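Local coordinates for protein putative kinase (Chloroflexus aurantiacus, PDB 2RHM) that is of unknown function but has the fold of P-loop nucleoside triphosphate hydrolases and is thought to be a kinase that probably binds a nucleotide, at residues 40-51 with 130-138; 67-75 with 91-102. All coordinates share one frame; numbering follows the deposited sequence.

Interaction 1 of 2, residues 40-51 with 130-138. With BEZ (benzoic acid), chain G.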
loop_
_atom_site.group_PDB
_atom_site.type_symbol
_atom_site.label_atom_id
_atom_site.label_comp_id
_atom_site.label_asym_id
_atom_site.label_seq_id
_atom_site.Cartn_x
_atom_site.Cartn_y
_atom_site.Cartn_z
ATOM N N LYS B 40 9.715 -3.324 -0.414
ATOM C CA LYS B 40 11.132 -3.009 -0.360
ATOM C C LYS B 40 11.658 -2.766 -1.763
ATOM O O LYS B 40 12.391 -1.798 -1.995
ATOM C CB LYS B 40 11.939 -4.118 0.292
ATOM C CG LYS B 40 11.643 -4.369 1.774
ATOM C CD LYS B 40 12.624 -5.402 2.398
ATOM C CE LYS B 40 14.093 -4.951 2.336
ATOM N NZ LYS B 40 14.997 -5.974 2.982
ATOM N N GLU B 41 11.266 -3.633 -2.692
ATOM C CA GLU B 41 11.709 -3.506 -4.085
ATOM C C GLU B 41 11.234 -2.216 -4.765
ATOM O O GLU B 41 11.995 -1.588 -5.505
ATOM C CB GLU B 41 11.358 -4.762 -4.872
ATOM C CG GLU B 41 12.173 -5.932 -4.334
ATOM C CD GLU B 41 11.820 -7.258 -4.912
ATOM O OE1 GLU B 41 11.341 -7.308 -6.065
ATOM O OE2 GLU B 41 12.066 -8.253 -4.201
ATOM N N VAL B 42 10.005 -1.798 -4.480
ATOM C CA VAL B 42 9.514 -0.519 -4.983
ATOM C C VAL B 42 10.427 0.589 -4.426
ATOM O O VAL B 42 10.845 1.479 -5.154
ATOM C CB VAL B 42 8.046 -0.261 -4.583
ATOM C CG1 VAL B 42 7.632 1.131 -4.968
ATOM C CG2 VAL B 42 7.121 -1.290 -5.242
HETATM N N MSE B 43 10.768 0.514 -3.141
HETATM C CA MSE B 43 11.654 1.506 -2.563
HETATM C C MSE B 43 13.076 1.475 -3.110
HETATM O O MSE B 43 13.667 2.532 -3.303
HETATM C CB MSE B 43 11.647 1.436 -1.044
HETATM C CG MSE B 43 10.419 2.111 -0.502
HETATM SE SE MSE B 43 10.407 2.199 1.451
HETATM C CE MSE B 43 9.985 0.841 1.581
ATOM N N PHE B 44 13.632 0.290 -3.342
ATOM C CA PHE B 44 14.984 0.208 -3.897
ATOM C C PHE B 44 14.995 0.823 -5.300
ATOM O O PHE B 44 15.939 1.514 -5.689
ATOM C CB PHE B 44 15.457 -1.245 -3.993
ATOM C CG PHE B 44 15.748 -1.924 -2.675
ATOM C CD1 PHE B 44 16.396 -1.279 -1.638
ATOM C CD2 PHE B 44 15.425 -3.266 -2.507
ATOM C CE1 PHE B 44 16.684 -1.948 -0.457
ATOM C CE2 PHE B 44 15.708 -3.929 -1.329
ATOM C CZ PHE B 44 16.331 -3.283 -0.307
ATOM N N ASP B 45 13.943 0.565 -6.068
ATOM C CA ASP B 45 13.840 1.153 -7.418
ATOM C C ASP B 45 13.700 2.683 -7.410
ATOM O O ASP B 45 14.274 3.365 -8.250
ATOM C CB ASP B 45 12.707 0.495 -8.207
ATOM C CG ASP B 45 12.999 -0.965 -8.563
ATOM O OD1 ASP B 45 14.145 -1.454 -8.404
ATOM O OD2 ASP B 45 12.070 -1.644 -9.009
ATOM N N GLY B 46 12.961 3.227 -6.454
ATOM C CA GLY B 46 12.775 4.664 -6.375
ATOM C C GLY B 46 13.885 5.437 -5.679
ATOM O O GLY B 46 14.129 6.591 -6.023
ATOM N N LEU B 47 14.546 4.821 -4.700
ATOM C CA LEU B 47 15.576 5.502 -3.896
ATOM C C LEU B 47 16.987 4.951 -4.041
ATOM O O LEU B 47 17.941 5.555 -3.553
ATOM C CB LEU B 47 15.218 5.399 -2.427
ATOM C CG LEU B 47 13.821 5.869 -2.034
ATOM C CD1 LEU B 47 13.537 5.378 -0.647
ATOM C CD2 LEU B 47 13.685 7.380 -2.165
ATOM N N GLY B 48 17.125 3.808 -4.695
ATOM C CA GLY B 48 18.423 3.169 -4.863
ATOM C C GLY B 48 18.678 2.127 -3.798
ATOM O O GLY B 48 17.922 1.990 -2.833
ATOM N N TRP B 49 19.742 1.362 -3.981
ATOM C CA TRP B 49 20.136 0.355 -3.002
ATOM C C TRP B 49 21.651 0.418 -2.827
ATOM O O TRP B 49 22.344 1.095 -3.588
ATOM C CB TRP B 49 19.675 -1.031 -3.431
ATOM C CG TRP B 49 20.189 -1.448 -4.769
ATOM C CD1 TRP B 49 19.594 -1.219 -5.975
ATOM C CD2 TRP B 49 21.400 -2.173 -5.043
ATOM N NE1 TRP B 49 20.358 -1.758 -6.986
ATOM C CE2 TRP B 49 21.465 -2.361 -6.442
ATOM C CE3 TRP B 49 22.422 -2.703 -4.240
ATOM C CZ2 TRP B 49 22.524 -3.034 -7.061
ATOM C CZ3 TRP B 49 23.467 -3.373 -4.847
ATOM C CH2 TRP B 49 23.516 -3.530 -6.250
ATOM N N SER B 50 22.165 -0.274 -1.810
ATOM C CA SER B 50 23.589 -0.241 -1.525
ATOM C C SER B 50 24.060 -1.439 -0.717
ATOM O O SER B 50 24.606 -2.386 -1.275
ATOM C CB SER B 50 23.964 1.065 -0.804
ATOM O OG SER B 50 23.205 1.236 0.388
ATOM N N ASP B 51 23.835 -1.402 0.594
ATOM C CA ASP B 51 24.381 -2.404 1.490
ATOM C C ASP B 51 23.303 -2.990 2.406
ATOM O O ASP B 51 22.135 -2.623 2.320
ATOM C CB ASP B 51 25.567 -1.813 2.275
ATOM C CG ASP B 51 25.190 -0.583 3.099
ATOM O OD1 ASP B 51 24.003 -0.376 3.377
ATOM O OD2 ASP B 51 26.092 0.180 3.491
ATOM N N ALA B 130 16.615 -13.982 -9.544
ATOM C CA ALA B 130 15.203 -13.881 -9.198
ATOM C C ALA B 130 15.022 -12.899 -8.033
ATOM O O ALA B 130 13.985 -12.253 -7.900
ATOM C CB ALA B 130 14.660 -15.259 -8.824
ATOM N N ARG B 131 16.049 -12.803 -7.198
ATOM C CA ARG B 131 16.067 -11.933 -6.036
ATOM C C ARG B 131 16.629 -10.535 -6.402
ATOM O O ARG B 131 17.698 -10.420 -7.009
ATOM C CB ARG B 131 16.926 -12.631 -4.978
ATOM C CG ARG B 131 16.926 -12.051 -3.601
ATOM C CD ARG B 131 15.578 -12.147 -2.944
ATOM N NE ARG B 131 15.641 -11.624 -1.595
ATOM C CZ ARG B 131 14.577 -11.406 -0.836
ATOM N NH1 ARG B 131 13.357 -11.637 -1.308
ATOM N NH2 ARG B 131 14.744 -10.931 0.388
ATOM N N HIS B 132 15.897 -9.476 -6.052
ATOM C CA HIS B 132 16.339 -8.105 -6.298
ATOM C C HIS B 132 17.680 -7.927 -5.577
ATOM O O HIS B 132 17.807 -8.325 -4.415
ATOM C CB HIS B 132 15.321 -7.099 -5.742
ATOM C CG HIS B 132 15.534 -5.693 -6.207
ATOM N ND1 HIS B 132 16.637 -4.946 -5.849
ATOM C CD2 HIS B 132 14.776 -4.889 -6.990
ATOM C CE1 HIS B 132 16.561 -3.753 -6.406
ATOM N NE2 HIS B 132 15.439 -3.691 -7.105
ATOM N N PRO B 133 18.683 -7.342 -6.256
ATOM C CA PRO B 133 20.003 -7.221 -5.633
ATOM C C PRO B 133 20.067 -6.306 -4.405
ATOM O O PRO B 133 20.967 -6.454 -3.586
ATOM C CB PRO B 133 20.859 -6.626 -6.757
ATOM C CG PRO B 133 19.884 -5.893 -7.625
ATOM C CD PRO B 133 18.671 -6.761 -7.612
ATOM N N GLY B 134 19.123 -5.378 -4.272
ATOM C CA GLY B 134 19.144 -4.418 -3.165
ATOM C C GLY B 134 18.940 -5.034 -1.793
ATOM O O GLY B 134 19.295 -4.427 -0.778
ATOM N N HIS B 135 18.387 -6.242 -1.762
ATOM C CA HIS B 135 18.103 -6.942 -0.508
ATOM C C HIS B 135 19.389 -7.256 0.233
ATOM O O HIS B 135 19.395 -7.329 1.473
ATOM C CB HIS B 135 17.328 -8.234 -0.751
ATOM C CG HIS B 135 15.919 -8.030 -1.199
ATOM N ND1 HIS B 135 14.947 -7.473 -0.391
ATOM C CD2 HIS B 135 15.307 -8.348 -2.361
ATOM C CE1 HIS B 135 13.799 -7.458 -1.044
ATOM N NE2 HIS B 135 13.987 -7.989 -2.237
ATOM N N CYS B 136 20.478 -7.427 -0.520
ATOM C CA CYS B 136 21.780 -7.699 0.060
ATOM C C CYS B 136 21.649 -8.823 1.065
ATOM O O CYS B 136 22.049 -8.688 2.223
ATOM C CB CYS B 136 22.337 -6.450 0.733
ATOM S SG CYS B 136 22.839 -5.169 -0.391
ATOM N N ASP B 137 21.067 -9.927 0.608
ATOM C CA ASP B 137 20.818 -11.075 1.453
ATOM C C ASP B 137 22.095 -11.697 1.955
ATOM O O ASP B 137 22.984 -12.020 1.169
ATOM C CB ASP B 137 20.055 -12.132 0.677
ATOM C CG ASP B 137 18.677 -11.685 0.324
ATOM O OD1 ASP B 137 17.914 -11.359 1.257
ATOM O OD2 ASP B 137 18.366 -11.676 -0.882
ATOM N N ASP B 138 22.172 -11.842 3.273
ATOM C CA ASP B 138 23.295 -12.480 3.917
ATOM C C ASP B 138 23.400 -13.886 3.327
ATOM O O ASP B 138 22.496 -14.711 3.510
ATOM C CB ASP B 138 23.056 -12.516 5.427
HETATM C C BEZ G . 13.426 -15.098 -0.674
HETATM O O1 BEZ G . 12.964 -15.594 -1.730
HETATM O O2 BEZ G . 12.647 -14.636 0.202
HETATM C C1 BEZ G . 14.908 -15.063 -0.466
HETATM C C2 BEZ G . 15.752 -15.586 -1.443
HETATM C C3 BEZ G . 17.124 -15.546 -1.247
HETATM C C4 BEZ G . 17.647 -14.992 -0.080
HETATM C C5 BEZ G . 16.792 -14.480 0.897
HETATM C C6 BEZ G . 15.418 -14.507 0.702
HETATM O O HOH W 1 13.288 -10.211 -5.053
HETATM O O HOH W 2 20.570 -2.112 -0.163
#
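His-135 NE2 gives Glu-41 OE2 an almost straight hydrogen bond (177°) of 2.8 Å; the oxygen is met on its anti side and lies in the imidazole plane. One helical turn after Glu-41, Asp-45 OD1 accepts on its syn side from His-132 NE2 at 2.9 Å. With CG of His-132 opposite the backbone N (chi1 -167°), the ring is carried across to helix 36-47. Its ND1 accepts from Gly-134 N at 3.0 Å; with both ring nitrogens engaged, the rotation of the ring is fixed. Without the imidazole, as with an alanine here, Asp-45 would probably lose its mate and Gly-134 N its acceptor, with a gap beside Phe-44 and Trp-49.

The two histidines, Phe-44 and Trp-49 form an aromatic cluster. Phe-44 turns its edge to the face of His-135 (planes at 85°), and the edge of His-132 meets the five-membered ring of Trp-49 in an offset edge-to-face pair. The loop 130-138 links helices 115-127 and 141-149 of this P-loop NTPase fold and also lines the benzoic acid pocket: Arg-131 spreads one guanidinium face over the ring of the benzoic acid and the other over His-135, while its NE forms a salt bridge with Asp-137 OD2 at 2.8 Å.

Gly-134 CA lies over the Phe-44 ring, 4.0 Å from its centroid, and Pro-133 CB covers the six-membered ring of Trp-49. One water bridges Glu-41 OE2 and His-132 N.

Interaction 2 of 2, residues 67-75 with 91-102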
loop_
_atom_site.group_PDB
_atom_site.type_symbol
_atom_site.label_atom_id
_atom_site.label_comp_id
_atom_site.label_asym_id
_atom_site.label_seq_id
_atom_site.Cartn_x
_atom_site.Cartn_y
_atom_site.Cartn_z
ATOM N N TYR B 67 1.624 -1.976 7.365
ATOM C CA TYR B 67 0.603 -1.690 8.375
ATOM C C TYR B 67 -0.255 -0.458 8.039
ATOM O O TYR B 67 -1.451 -0.447 8.298
ATOM C CB TYR B 67 1.229 -1.533 9.753
ATOM C CG TYR B 67 1.626 -2.853 10.364
ATOM C CD1 TYR B 67 0.682 -3.694 10.927
ATOM C CD2 TYR B 67 2.935 -3.282 10.332
ATOM C CE1 TYR B 67 1.035 -4.923 11.469
ATOM C CE2 TYR B 67 3.302 -4.505 10.893
ATOM C CZ TYR B 67 2.358 -5.319 11.452
ATOM O OH TYR B 67 2.760 -6.537 11.994
ATOM N N HIS B 68 0.362 0.555 7.436
ATOM C CA HIS B 68 -0.362 1.776 7.039
ATOM C C HIS B 68 -1.415 1.452 5.971
ATOM O O HIS B 68 -2.582 1.855 6.054
ATOM C CB HIS B 68 0.619 2.827 6.491
ATOM C CG HIS B 68 -0.059 4.000 5.845
ATOM N ND1 HIS B 68 -0.610 5.030 6.574
ATOM C CD2 HIS B 68 -0.291 4.295 4.541
ATOM C CE1 HIS B 68 -1.153 5.909 5.751
ATOM N NE2 HIS B 68 -0.959 5.496 4.508
ATOM N N THR B 69 -0.988 0.691 4.975
ATOM C CA THR B 69 -1.852 0.359 3.844
ATOM C C THR B 69 -2.924 -0.633 4.306
ATOM O O THR B 69 -4.104 -0.538 3.927
ATOM C CB THR B 69 -1.009 -0.182 2.683
ATOM O OG1 THR B 69 -0.115 0.852 2.241
ATOM C CG2 THR B 69 -1.885 -0.567 1.530
ATOM N N ALA B 70 -2.534 -1.570 5.142
ATOM C CA ALA B 70 -3.507 -2.542 5.691
ATOM C C ALA B 70 -4.660 -1.878 6.415
ATOM O O ALA B 70 -5.802 -2.328 6.335
ATOM C CB ALA B 70 -2.831 -3.512 6.624
ATOM N N ALA B 71 -4.365 -0.833 7.166
ATOM C CA ALA B 71 -5.383 -0.195 7.981
ATOM C C ALA B 71 -6.457 0.412 7.107
ATOM O O ALA B 71 -7.648 0.299 7.398
ATOM C CB ALA B 71 -4.759 0.862 8.850
ATOM N N THR B 72 -6.059 1.085 6.035
ATOM C CA THR B 72 -7.083 1.732 5.217
ATOM C C THR B 72 -7.932 0.706 4.446
ATOM O O THR B 72 -9.105 0.934 4.209
ATOM C CB THR B 72 -6.508 2.839 4.298
ATOM O OG1 THR B 72 -7.592 3.604 3.746
ATOM C CG2 THR B 72 -5.639 2.253 3.176
ATOM N N ILE B 73 -7.339 -0.424 4.070
ATOM C CA ILE B 73 -8.086 -1.494 3.384
ATOM C C ILE B 73 -9.072 -2.144 4.348
ATOM O O ILE B 73 -10.259 -2.332 4.030
ATOM C CB ILE B 73 -7.121 -2.549 2.795
ATOM C CG1 ILE B 73 -6.257 -1.914 1.704
ATOM C CG2 ILE B 73 -7.877 -3.723 2.218
ATOM C CD1 ILE B 73 -5.201 -2.794 1.184
ATOM N N LEU B 74 -8.584 -2.481 5.535
ATOM C CA LEU B 74 -9.438 -3.086 6.562
ATOM C C LEU B 74 -10.568 -2.164 7.004
ATOM O O LEU B 74 -11.706 -2.629 7.228
ATOM C CB LEU B 74 -8.597 -3.529 7.767
ATOM C CG LEU B 74 -7.652 -4.712 7.505
ATOM C CD1 LEU B 74 -6.740 -4.948 8.683
ATOM C CD2 LEU B 74 -8.443 -5.986 7.210
ATOM N N GLN B 75 -10.270 -0.864 7.120
ATOM C CA GLN B 75 -11.275 0.132 7.503
ATOM C C GLN B 75 -12.418 0.239 6.475
ATOM O O GLN B 75 -13.533 0.600 6.833
ATOM C CB GLN B 75 -10.614 1.481 7.734
ATOM C CG GLN B 75 -9.823 1.540 9.041
ATOM C CD GLN B 75 -8.872 2.741 9.157
ATOM O OE1 GLN B 75 -8.620 3.461 8.189
ATOM N NE2 GLN B 75 -8.337 2.944 10.348
ATOM N N ASP B 91 6.049 -7.680 15.842
ATOM C CA ASP B 91 4.788 -7.664 15.094
ATOM C C ASP B 91 3.550 -8.020 15.899
ATOM O O ASP B 91 2.441 -7.677 15.504
ATOM C CB ASP B 91 4.914 -8.519 13.822
ATOM C CG ASP B 91 5.869 -7.914 12.805
ATOM O OD1 ASP B 91 5.570 -6.799 12.325
ATOM O OD2 ASP B 91 6.901 -8.543 12.463
ATOM N N THR B 92 3.709 -8.673 17.044
ATOM C CA THR B 92 2.536 -8.930 17.880
ATOM C C THR B 92 1.869 -7.615 18.296
ATOM O O THR B 92 0.639 -7.476 18.166
ATOM C CB THR B 92 2.922 -9.777 19.109
ATOM O OG1 THR B 92 3.588 -10.952 18.640
ATOM C CG2 THR B 92 1.697 -10.165 19.918
ATOM N N GLU B 93 2.652 -6.648 18.781
ATOM C CA GLU B 93 2.079 -5.376 19.214
ATOM C C GLU B 93 1.663 -4.538 17.998
ATOM O O GLU B 93 0.680 -3.787 18.066
ATOM C CB GLU B 93 3.032 -4.601 20.102
ATOM C CG GLU B 93 2.395 -3.317 20.663
ATOM C CD GLU B 93 3.235 -2.655 21.729
ATOM O OE1 GLU B 93 4.239 -3.255 22.153
ATOM O OE2 GLU B 93 2.883 -1.531 22.151
ATOM N N ARG B 94 2.373 -4.654 16.884
ATOM C CA ARG B 94 1.910 -3.926 15.697
ATOM C C ARG B 94 0.544 -4.425 15.236
ATOM O O ARG B 94 -0.281 -3.620 14.809
ATOM C CB ARG B 94 2.898 -3.973 14.539
ATOM C CG ARG B 94 4.208 -3.215 14.767
ATOM C CD ARG B 94 5.196 -3.628 13.698
ATOM N NE ARG B 94 6.546 -3.169 13.997
ATOM C CZ ARG B 94 7.658 -3.797 13.632
ATOM N NH1 ARG B 94 7.621 -4.977 13.025
ATOM N NH2 ARG B 94 8.831 -3.276 13.967
HETATM N N MSE B 95 0.316 -5.734 15.314
HETATM C CA MSE B 95 -0.977 -6.310 14.946
HETATM C C MSE B 95 -2.057 -5.887 15.931
HETATM O O MSE B 95 -3.184 -5.610 15.549
HETATM C CB MSE B 95 -0.890 -7.823 14.855
HETATM C CG MSE B 95 -0.061 -8.294 13.706
HETATM SE SE MSE B 95 -1.063 -8.275 12.055
HETATM C CE MSE B 95 0.461 -8.732 10.879
ATOM N N GLN B 96 -1.721 -5.820 17.207
ATOM C CA GLN B 96 -2.668 -5.309 18.190
ATOM C C GLN B 96 -3.061 -3.869 17.923
ATOM O O GLN B 96 -4.230 -3.508 18.009
ATOM C CB GLN B 96 -2.081 -5.452 19.587
ATOM C CG GLN B 96 -2.167 -6.880 20.051
ATOM C CD GLN B 96 -1.243 -7.202 21.205
ATOM O OE1 GLN B 96 -0.615 -6.317 21.786
ATOM N NE2 GLN B 96 -1.134 -8.484 21.515
ATOM N N ASN B 97 -2.074 -3.050 17.611
ATOM C CA ASN B 97 -2.299 -1.648 17.291
ATOM C C ASN B 97 -3.135 -1.486 16.028
ATOM O O ASN B 97 -4.003 -0.623 15.968
ATOM C CB ASN B 97 -0.966 -0.917 17.184
ATOM C CG ASN B 97 -0.286 -0.762 18.535
ATOM O OD1 ASN B 97 -0.918 -0.927 19.571
ATOM N ND2 ASN B 97 1.007 -0.461 18.524
ATOM N N LEU B 98 -2.877 -2.326 15.029
ATOM C CA LEU B 98 -3.682 -2.350 13.820
ATOM C C LEU B 98 -5.133 -2.679 14.145
ATOM O O LEU B 98 -6.045 -1.967 13.697
ATOM C CB LEU B 98 -3.139 -3.383 12.821
ATOM C CG LEU B 98 -3.908 -3.506 11.492
ATOM C CD1 LEU B 98 -3.943 -2.195 10.690
ATOM C CD2 LEU B 98 -3.316 -4.588 10.645
ATOM N N HIS B 99 -5.344 -3.722 14.963
ATOM C CA HIS B 99 -6.684 -4.182 15.319
ATOM C C HIS B 99 -7.518 -3.092 16.010
ATOM O O HIS B 99 -8.720 -2.998 15.774
ATOM C CB HIS B 99 -6.628 -5.444 16.195
ATOM C CG HIS B 99 -7.946 -6.140 16.323
ATOM N ND1 HIS B 99 -8.909 -5.761 17.239
ATOM C CD2 HIS B 99 -8.463 -7.195 15.655
ATOM C CE1 HIS B 99 -9.952 -6.560 17.135
ATOM N NE2 HIS B 99 -9.712 -7.434 16.177
ATOM N N THR B 100 -6.879 -2.296 16.868
ATOM C CA THR B 100 -7.524 -1.181 17.546
ATOM C C THR B 100 -8.113 -0.148 16.582
ATOM O O THR B 100 -9.189 0.392 16.833
ATOM C CB THR B 100 -6.508 -0.491 18.491
ATOM O OG1 THR B 100 -6.104 -1.433 19.485
ATOM C CG2 THR B 100 -7.097 0.712 19.162
ATOM N N ILE B 101 -7.440 0.124 15.469
ATOM C CA ILE B 101 -7.952 1.115 14.510
ATOM C C ILE B 101 -8.678 0.511 13.300
ATOM O O ILE B 101 -9.403 1.205 12.583
ATOM C CB ILE B 101 -6.820 2.059 14.025
ATOM C CG1 ILE B 101 -5.735 1.308 13.245
ATOM C CG2 ILE B 101 -6.231 2.812 15.225
ATOM C CD1 ILE B 101 -4.853 2.233 12.440
ATOM N N ALA B 102 -8.495 -0.784 13.095
ATOM C CA ALA B 102 -9.030 -1.453 11.926
ATOM C C ALA B 102 -9.258 -2.916 12.273
ATOM O O ALA B 102 -8.430 -3.764 11.934
ATOM C CB ALA B 102 -8.015 -1.315 10.808
#
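Tyr-67 projects from helix 52-75 across Arg-94, the two side chains crossing at about a right angle. Arg-94 CB lies over one face of the phenol ring, 3.8 Å from its centroid, in a CH-pi contact, and CD of the same chain reaches CE2. At the ring edge Met-95, a selenomethionine, makes a Met-aromatic contact; its chain bends at chi2 (-81°), which brings CE to 3.4 Å from Tyr-67 OH. The hydroxyl donates to Asp-91 OD1 at 2.8 Å, with the ring and carboxylate planes 22° apart. Arg-94 NH1 reaches this oxygen from the opposite face of the carboxylate in a salt bridge, so two donors grip OD1; Asp-91 OD2 accepts from Arg-87 N.

Tyr-67 is a knob in a hole of Asp-91, Arg-94, Met-95 and Leu-98, and Leu-98 returns the packing among Tyr-67, Ala-70, Ala-71 and Leu-74. These knobs-into-holes join helices 52-75 and 88-101, whose segments 67-75 and 91-101 cross at -31°, near strands 80-83 and 6-12 of the parallel sheet. With CG of Leu-98 opposite the backbone N, the two methyls part over the facing residues: CD1 meets Ala-71 CB at 3.7 Å, CD2 meets Leu-74 CD1 at 4.0 Å.

Toward the C-terminal ends, Ala-102 CB rests on Leu-74 CB. Ile-101 CD1 touches Ala-71 CB, and the extended Gln-75 sends NE2 to Ile-101 O at 3.0 Å, approaching from above the carbonyl plane.

How the interactions relate
Interactions 1 and 2 are separate: their centres are 26 Å apart and their nearest atoms about 10 Å. Helix 36-47, which carries the first segment of interaction 1, is followed in the chain by helix 52-75, which carries the first segment of interaction 2, and interaction 2 is nested within the loop that interaction 1 closes. Helix 52-75 meets both regions, with Ser-55 bonded to Lys-40 near its start and residues 67-75 packed on helix 88-101 at its end. Interaction 1 gives the benzoic acid pocket Arg-131 and Asp-137; Pro-14, Ala-15, Ile-122 and Arg-125 complete it. Both contacts border the second subunit: Leu-47 O accepts from Arg-57 of that subunit, and Thr-72 bonds its Leu-33.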